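PDB 6DR3: penicillin-binding protein activator LpoA from Escherichia coli, which regulates peptidoglycan synthesis as an outer-membrane lipoprotein, stimulating the transpeptidase activity of penicillin-binding protein 1A, which depends on it, the chain being the activator's amino-terminal domain. Local coordinates for residues F20-M25 / W36-A40; L126-Q132 / N144-T148; A147-A151 / P213-V217; M155-A160 / Q179-F183. All coordinates share one frame; numbering follows the deposited sequence. Where two conformers were deposited one is given.

Contact 1: residues F20-M25 / W36-A40; sequences FYLQQM and WQLLA
Gln24 lies with its aliphatic stem, rather than its amide, on the indole of Trp36: Gln24 CB stands 3.4 Å from the centroid of the five-membered ring, 14° off the ring normal, a short CH-pi contact. CG sits beside the backbone N (chi1 -58°) and the chain bends at chi2, which carries the stem along the indole in the direction the ring points. At the indole rim Tyr21 CD1 comes within 3.6 Å of Trp36 CZ3; the two rings meet rim to rim, neither over the other's face. Phe20 completes the aromatic cluster, its CE2 4.1 Å from Trp36 CZ3. The helices carrying these residues, 18-25 and 30-47, pack as an antiparallel hairpin of the kind found in TPR-like domains, their local axes 8.3 Å apart at an angle of 157°. Small Ala40 is consistent with this close approach, its CB 3.5 Å from Leu22 CD2. One face of the Tyr21 ring is covered by Leu39 CB, centred over it at 3.7 Å from the centroid, while Met25 SD rests 3.6 Å from Gln37 CB. Three polar atoms find partners outside the seam: Trp36 NE1 bonds to Gln5, Tyr21 OH to Ala16 N and Gln37 NE2 to Leu56 O.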
loop_
_atom_site.group_PDB
_atom_site.type_symbol
_atom_site.label_atom_id
_atom_site.label_comp_id
_atom_site.label_asym_id
_atom_site.label_seq_id
_atom_site.Cartn_x
_atom_site.Cartn_y
_atom_site.Cartn_z
ATOM N N PHE A 20 -15.696 -17.434 5.103
ATOM C CA PHE A 20 -15.267 -17.844 6.436
ATOM C C PHE A 20 -15.715 -16.836 7.488
ATOM O O PHE A 20 -16.322 -17.204 8.500
ATOM C CB PHE A 20 -13.747 -18.009 6.454
ATOM C CG PHE A 20 -13.192 -18.416 7.790
ATOM C CD1 PHE A 20 -13.220 -19.740 8.193
ATOM C CD2 PHE A 20 -12.627 -17.477 8.633
ATOM C CE1 PHE A 20 -12.702 -20.115 9.419
ATOM C CE2 PHE A 20 -12.107 -17.846 9.859
ATOM C CZ PHE A 20 -12.144 -19.167 10.251
ATOM N N TYR A 21 -15.424 -15.553 7.261
ATOM C CA TYR A 21 -15.784 -14.525 8.234
ATOM C C TYR A 21 -17.289 -14.469 8.456
ATOM O O TYR A 21 -17.750 -14.318 9.593
ATOM C CB TYR A 21 -15.269 -13.164 7.768
ATOM C CG TYR A 21 -13.760 -13.049 7.699
ATOM C CD1 TYR A 21 -12.945 -13.682 8.630
ATOM C CD2 TYR A 21 -13.152 -12.303 6.701
ATOM C CE1 TYR A 21 -11.567 -13.569 8.565
ATOM C CE2 TYR A 21 -11.778 -12.185 6.629
ATOM C CZ TYR A 21 -10.990 -12.819 7.560
ATOM O OH TYR A 21 -9.619 -12.699 7.482
ATOM N N LEU A 22 -18.073 -14.576 7.379
ATOM C CA LEU A 22 -19.524 -14.544 7.519
ATOM C C LEU A 22 -20.025 -15.754 8.300
ATOM O O LEU A 22 -20.966 -15.640 9.095
ATOM C CB LEU A 22 -20.183 -14.478 6.141
ATOM C CG LEU A 22 -19.956 -13.176 5.364
ATOM C CD1 LEU A 22 -20.416 -13.314 3.922
ATOM C CD2 LEU A 22 -20.667 -12.010 6.040
ATOM N N GLN A 23 -19.406 -16.917 8.093
ATOM C CA GLN A 23 -19.789 -18.104 8.852
ATOM C C GLN A 23 -19.510 -17.917 10.337
ATOM O O GLN A 23 -20.342 -18.264 11.183
ATOM C CB GLN A 23 -19.048 -19.329 8.314
ATOM C CG GLN A 23 -19.375 -20.630 9.036
ATOM C CD GLN A 23 -20.839 -21.009 8.923
ATOM O OE1 GLN A 23 -21.579 -20.982 9.907
ATOM N NE2 GLN A 23 -21.264 -21.372 7.718
ATOM N N GLN A 24 -18.339 -17.369 10.675
ATOM C CA GLN A 24 -18.023 -17.111 12.075
ATOM C C GLN A 24 -18.936 -16.039 12.650
ATOM O O GLN A 24 -19.350 -16.124 13.812
ATOM C CB GLN A 24 -16.559 -16.696 12.220
ATOM C CG GLN A 24 -15.563 -17.710 11.684
ATOM C CD GLN A 24 -15.742 -19.081 12.300
ATOM O OE1 GLN A 24 -15.760 -19.228 13.521
ATOM N NE2 GLN A 24 -15.888 -20.095 11.454
ATOM N N MET A 25 -19.258 -15.018 11.852
ATOM C CA MET A 25 -20.173 -13.977 12.307
ATOM C C MET A 25 -21.502 -14.575 12.747
ATOM O O MET A 25 -22.098 -14.128 13.735
ATOM C CB MET A 25 -20.391 -12.953 11.192
ATOM C CG MET A 25 -21.273 -11.780 11.584
ATOM S SD MET A 25 -21.447 -10.574 10.254
ATOM C CE MET A 25 -22.502 -11.463 9.108
ATOM N N TRP A 36 -15.925 -10.106 13.677
ATOM C CA TRP A 36 -16.119 -10.911 12.475
ATOM C C TRP A 36 -16.813 -10.102 11.389
ATOM O O TRP A 36 -16.475 -10.215 10.204
ATOM C CB TRP A 36 -16.930 -12.168 12.797
ATOM C CG TRP A 36 -16.185 -13.224 13.575
ATOM C CD1 TRP A 36 -16.558 -13.777 14.764
ATOM C CD2 TRP A 36 -14.951 -13.858 13.209
ATOM N NE1 TRP A 36 -15.636 -14.713 15.163
ATOM C CE2 TRP A 36 -14.638 -14.780 14.229
ATOM C CE3 TRP A 36 -14.080 -13.733 12.121
ATOM C CZ2 TRP A 36 -13.493 -15.575 14.192
ATOM C CZ3 TRP A 36 -12.942 -14.525 12.088
ATOM C CH2 TRP A 36 -12.659 -15.433 13.116
ATOM N N GLN A 37 -17.786 -9.273 11.776
ATOM C CA GLN A 37 -18.499 -8.456 10.801
ATOM C C GLN A 37 -17.560 -7.466 10.125
ATOM O O GLN A 37 -17.607 -7.291 8.901
ATOM C CB GLN A 37 -19.655 -7.725 11.485
ATOM C CG GLN A 37 -20.523 -6.913 10.543
ATOM C CD GLN A 37 -21.750 -6.354 11.232
ATOM O OE1 GLN A 37 -22.013 -6.659 12.395
ATOM N NE2 GLN A 37 -22.507 -5.528 10.520
ATOM N N LEU A 38 -16.697 -6.810 10.904
ATOM C CA LEU A 38 -15.719 -5.898 10.319
ATOM C C LEU A 38 -14.799 -6.630 9.351
ATOM O O LEU A 38 -14.416 -6.083 8.312
ATOM C CB LEU A 38 -14.903 -5.228 11.423
ATOM C CG LEU A 38 -15.636 -4.185 12.268
ATOM C CD1 LEU A 38 -14.834 -3.868 13.517
ATOM C CD2 LEU A 38 -15.889 -2.919 11.460
ATOM N N LEU A 39 -14.433 -7.871 9.679
ATOM C CA LEU A 39 -13.559 -8.640 8.800
ATOM C C LEU A 39 -14.287 -9.055 7.527
ATOM O O LEU A 39 -13.706 -9.028 6.436
ATOM C CB LEU A 39 -13.023 -9.862 9.544
ATOM C CG LEU A 39 -11.889 -9.555 10.524
ATOM C CD1 LEU A 39 -11.774 -10.633 11.592
ATOM C CD2 LEU A 39 -10.579 -9.415 9.765
ATOM N N ALA A 40 -15.561 -9.438 7.645
ATOM C CA ALA A 40 -16.348 -9.762 6.461
ATOM C C ALA A 40 -16.404 -8.580 5.503
ATOM O O ALA A 40 -16.250 -8.748 4.288
ATOM C CB ALA A 40 -17.759 -10.186 6.867
#

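Contact 2: residues L126-Q132 / N144-T148; sequences LRALIAQ and NIDAT
Asn144 reaches across to helix 123-132 with its amide nitrogen and spends it on two acceptors. Asn144 ND2 donates to Leu129 O at 3.0 Å and to Gln132 OE1 at 3.1 Å, and both acceptors lie close to the plane of the Asn144 amide, as its two N-H directions require. At Gln132 the bond falls on a lone pair in the carbonyl plane; at Leu129 O the donor is tilted 21° from the Leu129 carbonyl plane. CG of Asn144 is trans to its own backbone N (chi1 170°), which sends the amide over the gap. Gln132 is fixed in turn by helix 103-117, where its NE2 bonds to Gln111 OE1 and Ala107 O. One turn on, Ala147 offers only a methyl, CB lying 4.1 Å from Leu129 CD2. Thr148 then folds its hydroxyl back to Asn144 O, 2.9 Å from OG1, a carbonyl that also accepts from Thr148 N. This side of Thr148 packs on Leu129: Leu129 CB is 3.5 Å from Thr148 OG1, and Thr148 CG2 is 4.2 Å from Leu126 CD2. In this buried contact the local axes pass 9.8 Å apart at 159°, an antiparallel hairpin typical of TPR-like helical folds.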
loop_
_atom_site.group_PDB
_atom_site.type_symbol
_atom_site.label_atom_id
_atom_site.label_comp_id
_atom_site.label_asym_id
_atom_site.label_seq_id
_atom_site.Cartn_x
_atom_site.Cartn_y
_atom_site.Cartn_z
ATOM N N LEU A 126 4.957 8.455 -4.999
ATOM C CA LEU A 126 6.240 7.923 -4.551
ATOM C C LEU A 126 6.310 7.887 -3.031
ATOM O O LEU A 126 6.710 6.878 -2.439
ATOM C CB LEU A 126 7.382 8.762 -5.129
ATOM C CG LEU A 126 7.522 8.729 -6.654
ATOM C CD1 LEU A 126 8.564 9.730 -7.124
ATOM C CD2 LEU A 126 7.875 7.331 -7.144
ATOM N N ARG A 127 5.910 8.980 -2.378
ATOM C CA ARG A 127 5.940 9.025 -0.920
ATOM C C ARG A 127 5.039 7.957 -0.315
ATOM O O ARG A 127 5.380 7.353 0.710
ATOM C CB ARG A 127 5.524 10.412 -0.428
ATOM C CG ARG A 127 6.565 11.500 -0.650
ATOM C CD ARG A 127 6.165 12.782 0.066
ATOM N NE ARG A 127 7.239 13.777 0.083
ATOM C CZ ARG A 127 7.214 14.954 -0.546
ATOM N NH1 ARG A 127 6.161 15.334 -1.263
ATOM N NH2 ARG A 127 8.258 15.768 -0.451
ATOM N N ALA A 128 3.882 7.707 -0.931
ATOM C CA ALA A 128 2.965 6.703 -0.401
ATOM C C ALA A 128 3.551 5.303 -0.541
ATOM O O ALA A 128 3.491 4.496 0.395
ATOM C CB ALA A 128 1.615 6.797 -1.111
ATOM N N LEU A 129 4.121 4.996 -1.708
ATOM C CA LEU A 129 4.785 3.709 -1.888
ATOM C C LEU A 129 5.946 3.552 -0.917
ATOM O O LEU A 129 6.144 2.475 -0.341
ATOM C CB LEU A 129 5.276 3.575 -3.329
ATOM C CG LEU A 129 4.191 3.370 -4.386
ATOM C CD1 LEU A 129 4.737 3.681 -5.768
ATOM C CD2 LEU A 129 3.661 1.947 -4.329
ATOM N N ILE A 130 6.722 4.620 -0.720
ATOM C CA ILE A 130 7.885 4.550 0.159
ATOM C C ILE A 130 7.448 4.389 1.610
ATOM O O ILE A 130 8.075 3.650 2.381
ATOM C CB ILE A 130 8.769 5.797 -0.040
ATOM C CG1 ILE A 130 9.424 5.752 -1.422
ATOM C CG2 ILE A 130 9.839 5.896 1.048
ATOM C CD1 ILE A 130 10.053 7.059 -1.851
ATOM N N ALA A 131 6.373 5.072 2.010
ATOM C CA ALA A 131 5.893 4.948 3.382
ATOM C C ALA A 131 5.320 3.562 3.651
ATOM O O ALA A 131 5.390 3.073 4.785
ATOM C CB ALA A 131 4.841 6.018 3.668
ATOM N N GLN A 132 4.756 2.916 2.630
ATOM C CA GLN A 132 4.142 1.605 2.810
ATOM C C GLN A 132 5.167 0.478 2.822
ATOM O O GLN A 132 4.978 -0.513 3.535
ATOM C CB GLN A 132 3.125 1.349 1.698
ATOM C CG GLN A 132 2.292 0.082 1.883
ATOM C CD GLN A 132 1.617 -0.357 0.599
ATOM O OE1 GLN A 132 2.264 -0.482 -0.442
ATOM N NE2 GLN A 132 0.308 -0.592 0.664
ATOM N N ASN A 144 5.481 -3.702 -4.523
ATOM C CA ASN A 144 5.601 -2.286 -4.194
ATOM C C ASN A 144 6.827 -1.666 -4.857
ATOM O O ASN A 144 6.754 -0.565 -5.419
ATOM C CB ASN A 144 5.661 -2.122 -2.673
ATOM C CG ASN A 144 6.034 -0.716 -2.242
ATOM O OD1 ASN A 144 7.176 -0.285 -2.410
ATOM N ND2 ASN A 144 5.077 0.000 -1.667
ATOM N N ILE A 145 7.965 -2.359 -4.799
ATOM C CA ILE A 145 9.193 -1.843 -5.401
ATOM C C ILE A 145 9.012 -1.647 -6.902
ATOM O O ILE A 145 9.425 -0.625 -7.465
ATOM C CB ILE A 145 10.367 -2.790 -5.079
ATOM C CG1 ILE A 145 10.721 -2.679 -3.593
ATOM C CG2 ILE A 145 11.590 -2.483 -5.950
ATOM C CD1 ILE A 145 11.640 -3.765 -3.095
ATOM N N ASP A 146 8.389 -2.619 -7.573
ATOM C CA ASP A 146 8.206 -2.520 -9.018
ATOM C C ASP A 146 7.262 -1.389 -9.393
ATOM O O ASP A 146 7.445 -0.757 -10.440
ATOM C CB ASP A 146 7.690 -3.846 -9.570
ATOM C CG ASP A 146 8.724 -4.948 -9.488
ATOM O OD1 ASP A 146 9.902 -4.640 -9.203
ATOM O OD2 ASP A 146 8.364 -6.124 -9.706
ATOM N N ALA A 147 6.246 -1.125 -8.566
ATOM C CA ALA A 147 5.379 0.022 -8.810
ATOM C C ALA A 147 6.138 1.328 -8.619
ATOM O O ALA A 147 5.950 2.280 -9.385
ATOM C CB ALA A 147 4.162 -0.032 -7.889
ATOM N N THR A 148 7.002 1.392 -7.602
ATOM C CA THR A 148 7.843 2.569 -7.422
ATOM C C THR A 148 8.701 2.813 -8.657
ATOM O O THR A 148 8.860 3.959 -9.095
ATOM C CB THR A 148 8.729 2.406 -6.184
ATOM O OG1 THR A 148 7.918 2.106 -5.040
ATOM C CG2 THR A 148 9.521 3.681 -5.914
#

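Contact 3: residues A147-A151 / P213-V217; sequences ATWQA and PTQLV
Trp149 presents its indole to the turn entering helix 214-217, and three residues there receive it. Its CG is trans to the backbone N (chi1 -178°), which swings the ring away from its own helix toward Pro213 and Leu216. Pro213 meets the root of the side chain at about a right angle, with Pro213 CB 3.6 Å from Trp149 CB. Leu216 extends both methyls to the indole: CD1 stands over one face, 3.8 Å from the six-membered centroid but displaced toward the rim, while CD2 lies 3.6 Å from Trp149 CZ2 and also near NE1. Gln215 runs past the indole in the opposite direction, its CB 3.8 Å from Trp149 CD1. The bend at chi2 (93°) folds its amide back to the pyrrole end, where Gln215 CD is 3.8 Å from Trp149 CD1 and NE2 reaches the ring edge in plane. That nitrogen is held chiefly by Asp146 O, one turn back from Gln150, and also donates to a water 3.0 Å from Gln215 NE2. Gln150 stretches out fully to reach the same water, which accepts from its NE2 at 2.7 Å. Trp182 of helix 170-185 adds an edge-to-face ring contact to Trp149. Pro213, in the N-cap position, starts the short helix directly against the tryptophan, and the whole is a tertiary contact in this all-helical, TPR-like domain, docking segment 213-217, near the C-terminus, on helix 138-153.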
loop_
_atom_site.group_PDB
_atom_site.type_symbol
_atom_site.label_atom_id
_atom_site.label_comp_id
_atom_site.label_asym_id
_atom_site.label_seq_id
_atom_site.Cartn_x
_atom_site.Cartn_y
_atom_site.Cartn_z
ATOM N N ALA A 147 6.246 -1.125 -8.566
ATOM C CA ALA A 147 5.379 0.022 -8.810
ATOM C C ALA A 147 6.138 1.328 -8.619
ATOM O O ALA A 147 5.950 2.280 -9.385
ATOM C CB ALA A 147 4.162 -0.032 -7.889
ATOM N N THR A 148 7.002 1.392 -7.602
ATOM C CA THR A 148 7.843 2.569 -7.422
ATOM C C THR A 148 8.701 2.813 -8.657
ATOM O O THR A 148 8.860 3.959 -9.095
ATOM C CB THR A 148 8.729 2.406 -6.184
ATOM O OG1 THR A 148 7.918 2.106 -5.040
ATOM C CG2 THR A 148 9.521 3.681 -5.914
ATOM N N TRP A 149 9.253 1.748 -9.242
ATOM C CA TRP A 149 10.112 1.930 -10.405
ATOM C C TRP A 149 9.316 2.378 -11.624
ATOM O O TRP A 149 9.768 3.251 -12.374
ATOM C CB TRP A 149 10.877 0.649 -10.728
ATOM C CG TRP A 149 11.779 0.866 -11.891
ATOM C CD1 TRP A 149 11.699 0.282 -13.122
ATOM C CD2 TRP A 149 12.881 1.777 -11.950
ATOM N NE1 TRP A 149 12.696 0.762 -13.938
ATOM C CE2 TRP A 149 13.435 1.681 -13.241
ATOM C CE3 TRP A 149 13.460 2.659 -11.030
ATOM C CZ2 TRP A 149 14.539 2.433 -13.634
ATOM C CZ3 TRP A 149 14.557 3.401 -11.423
ATOM C CH2 TRP A 149 15.085 3.284 -12.713
ATOM N N GLN A 150 8.136 1.796 -11.853
ATOM C CA GLN A 150 7.341 2.222 -13.000
ATOM C C GLN A 150 7.016 3.707 -12.912
ATOM O O GLN A 150 7.073 4.423 -13.918
ATOM C CB GLN A 150 6.054 1.404 -13.113
ATOM C CG GLN A 150 5.129 1.921 -14.223
ATOM C CD GLN A 150 3.971 0.994 -14.535
ATOM O OE1 GLN A 150 2.807 1.390 -14.456
ATOM N NE2 GLN A 150 4.283 -0.238 -14.914
ATOM N N ALA A 151 6.670 4.189 -11.715
ATOM C CA ALA A 151 6.383 5.610 -11.550
ATOM C C ALA A 151 7.608 6.455 -11.873
ATOM O O ALA A 151 7.496 7.507 -12.514
ATOM C CB ALA A 151 5.899 5.886 -10.126
ATOM N N PRO A 213 14.227 -3.642 -8.703
ATOM C CA PRO A 213 13.013 -3.703 -9.519
ATOM C C PRO A 213 13.138 -4.778 -10.590
ATOM O O PRO A 213 14.161 -4.874 -11.275
ATOM C CB PRO A 213 12.917 -2.301 -10.125
ATOM C CG PRO A 213 13.652 -1.426 -9.171
ATOM C CD PRO A 213 14.761 -2.270 -8.616
ATOM N N THR A 214 12.092 -5.591 -10.716
ATOM C CA THR A 214 12.081 -6.651 -11.718
ATOM C C THR A 214 12.406 -6.107 -13.103
ATOM O O THR A 214 13.076 -6.771 -13.901
ATOM C CB THR A 214 10.715 -7.341 -11.717
ATOM O OG1 THR A 214 10.490 -7.948 -10.438
ATOM C CG2 THR A 214 10.630 -8.408 -12.808
ATOM N N GLN A 215 11.939 -4.894 -13.405
ATOM C CA GLN A 215 12.134 -4.332 -14.737
ATOM C C GLN A 215 13.609 -4.113 -15.042
ATOM O O GLN A 215 14.006 -4.120 -16.212
ATOM C CB GLN A 215 11.362 -3.019 -14.870
ATOM C CG GLN A 215 9.876 -3.126 -14.540
ATOM C CD GLN A 215 9.568 -2.805 -13.087
ATOM O OE1 GLN A 215 10.301 -3.201 -12.180
ATOM N NE2 GLN A 215 8.479 -2.076 -12.860
ATOM N N LEU A 216 14.433 -3.917 -14.013
ATOM C CA LEU A 216 15.859 -3.689 -14.211
ATOM C C LEU A 216 16.677 -4.972 -14.195
ATOM O O LEU A 216 17.813 -4.971 -14.684
ATOM C CB LEU A 216 16.392 -2.734 -13.138
ATOM C CG LEU A 216 15.803 -1.321 -13.175
ATOM C CD1 LEU A 216 16.274 -0.502 -11.981
ATOM C CD2 LEU A 216 16.159 -0.622 -14.480
ATOM N N VAL A 217 16.137 -6.060 -13.650
ATOM C CA VAL A 217 16.834 -7.344 -13.657
ATOM C C VAL A 217 16.547 -8.117 -14.936
ATOM O O VAL A 217 17.464 -8.619 -15.592
ATOM C CB VAL A 217 16.442 -8.159 -12.405
ATOM C CG1 VAL A 217 17.106 -9.535 -12.419
ATOM C CG2 VAL A 217 16.817 -7.404 -11.139
HETATM O O HOH W 1 6.661 -1.422 -15.102
#

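Contact 4: residues M155-A160 / Q179-F183; sequences MTQEQA and QRVWF
The Phe183 ring is sandwiched between a glutamine stem and a backbone carbonyl. Gln157 CG covers one face, 3.9 Å from the centroid and 16° off the normal, while Gln179 O of the ring's own helix lies above the opposite face, displaced toward the rim. Around the edge, near the ring plane, come Met155 O, 3.7 Å from CE1 of Phe183, and the methyl of Ala160, whose CB is 4.0 Å from Phe183 CE2. The ring takes this place because its CG lies beside the backbone N (chi1 -70°), facing the turn that opens helix 157-161. Gln157 slides by antiparallel to it, its extended chain carrying the amide on toward the backbone of Phe183, and amide and ring planes stand 53° apart.

One turn earlier on helix 170-185, with CG anti to the backbone N and the chain extended beyond, Gln179 brings OE1 to 3.3 Å from Ala160 CB and NE2 to 3.7 Å from Met155 SD, the latter a weak hydrogen bond. The stronger partner of that nitrogen is Leu152 O. At the start of helix 157-161, Thr156 is the N-cap: Gln159 N donates to Thr156 OG1 at 3.1 Å, and Thr156 N donates to Gln159 OE1 at 3.0 Å, a capping box. Chemically, then, the helix start is secured by its own reciprocal bonds, whereas across the gap the join relies mainly on hydrocarbon contact with one phenyl ring, supplemented by a single feeble N-H...S bond.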
loop_
_atom_site.group_PDB
_atom_site.type_symbol
_atom_site.label_atom_id
_atom_site.label_comp_id
_atom_site.label_asym_id
_atom_site.label_seq_id
_atom_site.Cartn_x
_atom_site.Cartn_y
_atom_site.Cartn_z
ATOM N N MET A 155 8.411 9.007 -15.789
ATOM C CA MET A 155 8.652 10.438 -15.850
ATOM C C MET A 155 9.684 10.763 -16.922
ATOM O O MET A 155 10.463 9.911 -17.358
ATOM C CB MET A 155 9.148 10.966 -14.504
ATOM C CG MET A 155 8.178 10.796 -13.354
ATOM S SD MET A 155 8.822 11.577 -11.865
ATOM C CE MET A 155 7.549 11.165 -10.676
ATOM N N THR A 156 9.681 12.021 -17.343
ATOM C CA THR A 156 10.714 12.555 -18.213
ATOM C C THR A 156 11.781 13.243 -17.369
ATOM O O THR A 156 11.570 13.557 -16.195
ATOM C CB THR A 156 10.125 13.545 -19.223
ATOM O OG1 THR A 156 9.632 14.701 -18.535
ATOM C CG2 THR A 156 8.986 12.898 -20.005
ATOM N N GLN A 157 12.946 13.463 -17.982
ATOM C CA GLN A 157 14.024 14.161 -17.290
ATOM C C GLN A 157 13.556 15.517 -16.775
ATOM O O GLN A 157 13.895 15.916 -15.655
ATOM C CB GLN A 157 15.224 14.326 -18.224
ATOM C CG GLN A 157 15.782 13.015 -18.761
ATOM C CD GLN A 157 16.888 13.223 -19.780
ATOM O OE1 GLN A 157 17.277 14.354 -20.069
ATOM N NE2 GLN A 157 17.397 12.127 -20.333
ATOM N N GLU A 158 12.769 16.236 -17.579
ATOM C CA GLU A 158 12.270 17.543 -17.160
ATOM C C GLU A 158 11.316 17.412 -15.979
ATOM O O GLU A 158 11.439 18.136 -14.984
ATOM C CB GLU A 158 11.577 18.240 -18.331
ATOM C CG GLU A 158 12.511 18.642 -19.461
ATOM C CD GLU A 158 11.798 19.410 -20.558
ATOM O OE1 GLU A 158 10.571 19.614 -20.442
ATOM O OE2 GLU A 158 12.464 19.810 -21.536
ATOM N N GLN A 159 10.351 16.494 -16.074
ATOM C CA GLN A 159 9.391 16.312 -14.991
ATOM C C GLN A 159 10.092 15.967 -13.683
ATOM O O GLN A 159 9.701 16.449 -12.613
ATOM C CB GLN A 159 8.387 15.221 -15.365
ATOM C CG GLN A 159 7.518 15.565 -16.565
ATOM C CD GLN A 159 6.872 14.345 -17.192
ATOM O OE1 GLN A 159 6.986 13.233 -16.678
ATOM N NE2 GLN A 159 6.190 14.549 -18.315
ATOM N N ALA A 160 11.133 15.133 -13.749
ATOM C CA ALA A 160 11.844 14.740 -12.537
ATOM C C ALA A 160 12.690 15.880 -11.984
ATOM O O ALA A 160 12.888 15.967 -10.768
ATOM C CB ALA A 160 12.717 13.517 -12.815
ATOM N N GLN A 179 16.822 6.708 -10.673
ATOM C CA GLN A 179 16.138 7.254 -11.841
ATOM C C GLN A 179 17.127 7.941 -12.776
ATOM O O GLN A 179 17.105 7.724 -13.993
ATOM C CB GLN A 179 15.052 8.232 -11.388
ATOM C CG GLN A 179 14.146 8.735 -12.498
ATOM C CD GLN A 179 13.192 9.814 -12.015
ATOM O OE1 GLN A 179 13.590 10.732 -11.298
ATOM N NE2 GLN A 179 11.926 9.701 -12.395
ATOM N N ARG A 180 18.009 8.775 -12.218
ATOM C CA ARG A 180 19.000 9.466 -13.038
ATOM C C ARG A 180 19.973 8.484 -13.676
ATOM O O ARG A 180 20.343 8.636 -14.845
ATOM C CB ARG A 180 19.756 10.494 -12.197
ATOM C CG ARG A 180 19.034 11.821 -12.038
ATOM C CD ARG A 180 19.871 12.971 -12.576
ATOM N NE ARG A 180 20.200 12.799 -13.990
ATOM C CZ ARG A 180 21.001 13.607 -14.679
ATOM N NH1 ARG A 180 21.565 14.654 -14.090
ATOM N NH2 ARG A 180 21.239 13.369 -15.961
ATOM N N VAL A 181 20.413 7.476 -12.918
ATOM C CA VAL A 181 21.237 6.421 -13.499
ATOM C C VAL A 181 20.543 5.835 -14.718
ATOM O O VAL A 181 21.181 5.534 -15.736
ATOM C CB VAL A 181 21.544 5.340 -12.443
ATOM C CG1 VAL A 181 22.249 4.140 -13.073
ATOM C CG2 VAL A 181 22.393 5.923 -11.321
ATOM N N TRP A 182 19.219 5.672 -14.637
ATOM C CA TRP A 182 18.471 5.129 -15.764
ATOM C C TRP A 182 18.427 6.115 -16.925
ATOM O O TRP A 182 18.625 5.727 -18.083
ATOM C CB TRP A 182 17.058 4.751 -15.324
ATOM C CG TRP A 182 16.247 4.148 -16.425
ATOM C CD1 TRP A 182 16.437 2.929 -17.010
ATOM C CD2 TRP A 182 15.115 4.734 -17.074
ATOM N NE1 TRP A 182 15.494 2.721 -17.987
ATOM C CE2 TRP A 182 14.669 3.814 -18.046
ATOM C CE3 TRP A 182 14.435 5.946 -16.929
ATOM C CZ2 TRP A 182 13.574 4.071 -18.868
ATOM C CZ3 TRP A 182 13.347 6.198 -17.748
ATOM C CH2 TRP A 182 12.928 5.265 -18.704
ATOM N N PHE A 183 18.168 7.394 -16.641
ATOM C CA PHE A 183 18.172 8.401 -17.699
ATOM C C PHE A 183 19.504 8.420 -18.440
ATOM O O PHE A 183 19.542 8.620 -19.660
ATOM C CB PHE A 183 17.886 9.789 -17.117
ATOM C CG PHE A 183 16.466 9.989 -16.640
ATOM C CD1 PHE A 183 15.405 9.305 -17.218
ATOM C CD2 PHE A 183 16.197 10.883 -15.615
ATOM C CE1 PHE A 183 14.109 9.505 -16.774
ATOM C CE2 PHE A 183 14.905 11.085 -15.169
ATOM C CZ PHE A 183 13.860 10.396 -15.749
#

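How the contacts relate
Contact 1 stands alone near the N-terminal end, its centre 31 Å from that of contact 2 and 47 Å from that of contact 4, with no atoms touching any of the others. Contacts 2, 3 and 4 form one continuous group in the C-terminal half. Helix 138-153 serves both contact 2 and contact 3, which share Ala147 and Thr148; Asp146 ties them further, its OD1 lying 2.8 Å from Thr214 N, a probable hydrogen bond. Contact 4 is nested in the loop that contact 3 closes, and meets it where Trp149 CH2 approaches Trp182 CB at 3.6 Å. Contacts 2 and 4 touch through Leu126 and Met155.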